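Local coordinates for putative lipoprotein (Clostridium difficile, PDB 4EXR) that is of unknown function but carries two PepSY (peptidase propeptide and YPEB) domains and is probably anchored to the cell membrane as a lipoprotein, at the interface of chains A and B. Numbering follows the deposited sequence. Chains: chain A/B, Putative lipoprotein.

The interface of chains A and B. Residues chain A 88-92; chain B 88-92.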
ATOM      1  N   GLU A  88      -5.829  -1.576  -6.560  1.00 30.04           N
ATOM      2  CA  GLU A  88      -4.644  -1.149  -5.827  1.00 28.67           C
ATOM      3  C   GLU A  88      -3.425  -1.306  -6.717  1.00 29.77           C
ATOM      4  O   GLU A  88      -3.337  -2.255  -7.489  1.00 27.76           O
ATOM      5  CB  GLU A  88      -4.463  -1.939  -4.528  1.00 30.69           C
ATOM      6  CG  GLU A  88      -3.236  -1.477  -3.728  1.00 33.22           C
ATOM      7  CD  GLU A  88      -3.009  -2.234  -2.429  1.00 45.39           C
ATOM      8  OE1 GLU A  88      -3.694  -3.243  -2.175  1.00 46.21           O
ATOM      9  OE2 GLU A  88      -2.121  -1.814  -1.657  1.00 40.11           O
ATOM     10  N   ASP A  89      -2.493  -0.362  -6.614  1.00 28.19           N
ATOM     11  CA  ASP A  89      -1.215  -0.462  -7.308  1.00 24.93           C
ATOM     12  C   ASP A  89      -0.177   0.112  -6.344  1.00 26.54           C
ATOM     13  O   ASP A  89      -0.131   1.323  -6.123  1.00 25.92           O
ATOM     14  CB  ASP A  89      -1.269   0.336  -8.614  1.00 31.29           C
ATOM     15  CG  ASP A  89       0.006   0.225  -9.439  1.00 42.84           C
ATOM     16  OD1 ASP A  89       1.046  -0.249  -8.922  1.00 45.83           O
ATOM     17  OD2 ASP A  89      -0.025   0.646 -10.614  1.00 38.81           O
ATOM     18  N   LYS A  90       0.628  -0.767  -5.757  1.00 25.06           N
ATOM     19  CA  LYS A  90       1.514  -0.368  -4.674  1.00 28.55           C
ATOM     20  C   LYS A  90       2.955  -0.766  -4.974  1.00 28.34           C
ATOM     21  O   LYS A  90       3.226  -1.912  -5.333  1.00 28.39           O
ATOM     22  CB  LYS A  90       1.047  -1.027  -3.376  1.00 25.88           C
ATOM     23  CG  LYS A  90       1.862  -0.677  -2.146  1.00 30.38           C
ATOM     24  CD  LYS A  90       1.434  -1.569  -1.003  1.00 37.67           C
ATOM     25  CE  LYS A  90       2.004  -1.127   0.318  1.00 48.84           C
ATOM     26  NZ  LYS A  90       1.769  -2.172   1.356  1.00 64.05           N
ATOM     27  N   THR A  91       3.862   0.200  -4.843  1.00 26.16           N
ATOM     28  CA  THR A  91       5.297  -0.040  -4.942  1.00 26.28           C
ATOM     29  C   THR A  91       5.896   0.251  -3.568  1.00 26.23           C
ATOM     30  O   THR A  91       5.547   1.255  -2.954  1.00 26.37           O
ATOM     31  CB  THR A  91       5.944   0.946  -5.939  1.00 31.69           C
ATOM     32  OG1 THR A  91       5.318   0.818  -7.223  1.00 35.19           O
ATOM     33  CG2 THR A  91       7.455   0.684  -6.069  1.00 31.25           C
ATOM     34  N   GLU A  92       6.794  -0.609  -3.092  1.00 24.87           N
ATOM     35  CA  GLU A  92       7.536  -0.346  -1.857  1.00 26.95           C
ATOM     36  C   GLU A  92       8.983  -0.760  -2.050  1.00 25.57           C
ATOM     37  O   GLU A  92       9.255  -1.803  -2.645  1.00 26.91           O
ATOM     38  CB  GLU A  92       6.995  -1.180  -0.692  1.00 39.73           C
ATOM     39  CG  GLU A  92       5.800  -0.639   0.053  1.00 64.38           C
ATOM     40  CD  GLU A  92       5.462  -1.506   1.261  1.00 78.52           C
ATOM     41  OE1 GLU A  92       4.799  -2.549   1.079  1.00 81.40           O
ATOM     42  OE2 GLU A  92       5.883  -1.159   2.387  1.00 83.29           O
TER
ATOM     43  N   GLU B  88       7.738   4.360  -0.768  1.00 30.04           N
ATOM     44  CA  GLU B  88       6.441   3.769  -1.070  1.00 28.67           C
ATOM     45  C   GLU B  88       5.716   4.646  -2.073  1.00 29.77           C
ATOM     46  O   GLU B  88       5.815   5.867  -2.018  1.00 27.76           O
ATOM     47  CB  GLU B  88       5.593   3.586   0.192  1.00 30.69           C
ATOM     48  CG  GLU B  88       4.235   2.933  -0.105  1.00 33.22           C
ATOM     49  CD  GLU B  88       3.351   2.733   1.116  1.00 45.39           C
ATOM     50  OE1 GLU B  88       3.686   3.230   2.208  1.00 46.21           O
ATOM     51  OE2 GLU B  88       2.299   2.074   0.972  1.00 40.11           O
ATOM     52  N   ASP B  89       4.998   4.014  -2.999  1.00 28.19           N
ATOM     53  CA  ASP B  89       4.145   4.734  -3.936  1.00 24.93           C
ATOM     54  C   ASP B  89       2.903   3.862  -4.116  1.00 26.54           C
ATOM     55  O   ASP B  89       2.966   2.808  -4.752  1.00 25.92           O
ATOM     56  CB  ASP B  89       4.886   4.936  -5.262  1.00 31.29           C
ATOM     57  CG  ASP B  89       4.090   5.746  -6.277  1.00 42.84           C
ATOM     58  OD1 ASP B  89       2.867   5.952  -6.091  1.00 45.83           O
ATOM     59  OD2 ASP B  89       4.692   6.157  -7.291  1.00 38.81           O
ATOM     60  N   LYS B  90       1.793   4.296  -3.530  1.00 25.06           N
ATOM     61  CA  LYS B  90       0.605   3.458  -3.457  1.00 28.55           C
ATOM     62  C   LYS B  90      -0.610   4.184  -4.023  1.00 28.34           C
ATOM     63  O   LYS B  90      -0.884   5.327  -3.654  1.00 28.39           O
ATOM     64  CB  LYS B  90       0.354   3.070  -2.000  1.00 25.88           C
ATOM     65  CG  LYS B  90      -0.841   2.165  -1.770  1.00 30.38           C
ATOM     66  CD  LYS B  90      -1.098   2.058  -0.285  1.00 37.67           C
ATOM     67  CE  LYS B  90      -2.101   0.987   0.051  1.00 48.84           C
ATOM     68  NZ  LYS B  90      -2.509   1.094   1.482  1.00 64.05           N
ATOM     69  N   THR B  91      -1.314   3.514  -4.933  1.00 26.16           N
ATOM     70  CA  THR B  91      -2.584   3.993  -5.464  1.00 26.28           C
ATOM     71  C   THR B  91      -3.660   3.008  -5.011  1.00 26.23           C
ATOM     72  O   THR B  91      -3.450   1.802  -5.091  1.00 26.37           O
ATOM     73  CB  THR B  91      -2.569   3.973  -7.008  1.00 31.69           C
ATOM     74  OG1 THR B  91      -1.482   4.773  -7.492  1.00 35.19           O
ATOM     75  CG2 THR B  91      -3.898   4.501  -7.578  1.00 31.25           C
ATOM     76  N   GLU B  92      -4.802   3.512  -4.548  1.00 24.87           N
ATOM     77  CA  GLU B  92      -5.950   2.658  -4.230  1.00 26.95           C
ATOM     78  C   GLU B  92      -7.219   3.332  -4.718  1.00 25.57           C
ATOM     79  O   GLU B  92      -7.375   4.543  -4.568  1.00 26.91           O
ATOM     80  CB  GLU B  92      -6.106   2.476  -2.718  1.00 39.73           C
ATOM     81  CG  GLU B  92      -5.277   1.401  -2.059  1.00 64.38           C
ATOM     82  CD  GLU B  92      -5.638   1.249  -0.585  1.00 78.52           C
ATOM     83  OE1 GLU B  92      -5.142   2.050   0.236  1.00 81.40           O
ATOM     84  OE2 GLU B  92      -6.439   0.348  -0.252  1.00 83.29           O
TER
HETATM   85  O   HOH W   1       1.118   3.819  -7.244  1.00 35.01           O
HETATM   86  O   HOH W   2       2.746   1.814  -7.582  1.00 35.01           O
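B:Thr91 N donates to the backbone oxygen of A:Asp89 at 2.8 Å, and water 1 lies 3.0 Å from the same oxygen. In return A:Asp89 N donates to B:Thr91 O, and the two-fold repeats both bonds with the chains exchanged. Strands 86-93 of the two copies thus run antiparallel, with A:Lys90 facing B:Lys90 at the axis. On one face of the ribbon, the hydroxyl A:Thr91 OG1 holds water 2 at 2.8 Å. The same water is bound by A:Asp89 OD1 and also reaches B:Asp89 O across the seam. Its twin, water 1, lies 2.6 Å from water 2, so the pair ties both carboxylates and both threonines together. The A:Asp89 carboxylate reaches its water with CG anti to the backbone N (chi1 -177°). On the opposite face the extended lysines cross obliquely, A:Lys90 CG to B:Lys90 CG at 3.9 Å. A:Lys90 passes its CE by B:Glu88 OE2, while its NZ makes a salt bridge of 3.1 Å with A:Glu92 OE1, from above the carboxylate plane of a poorly ordered side chain; B:Lys90 does the same with A:Glu88 and B:Glu92. The A:Glu88 and B:Glu88 carboxylates may offset the like charges of the two amines. This pairing joins the edge strands into a sheet continuous across the two chains, and may underlie a dimer of this YPEB-domain protein, although the structure alone does not show that it forms in solution.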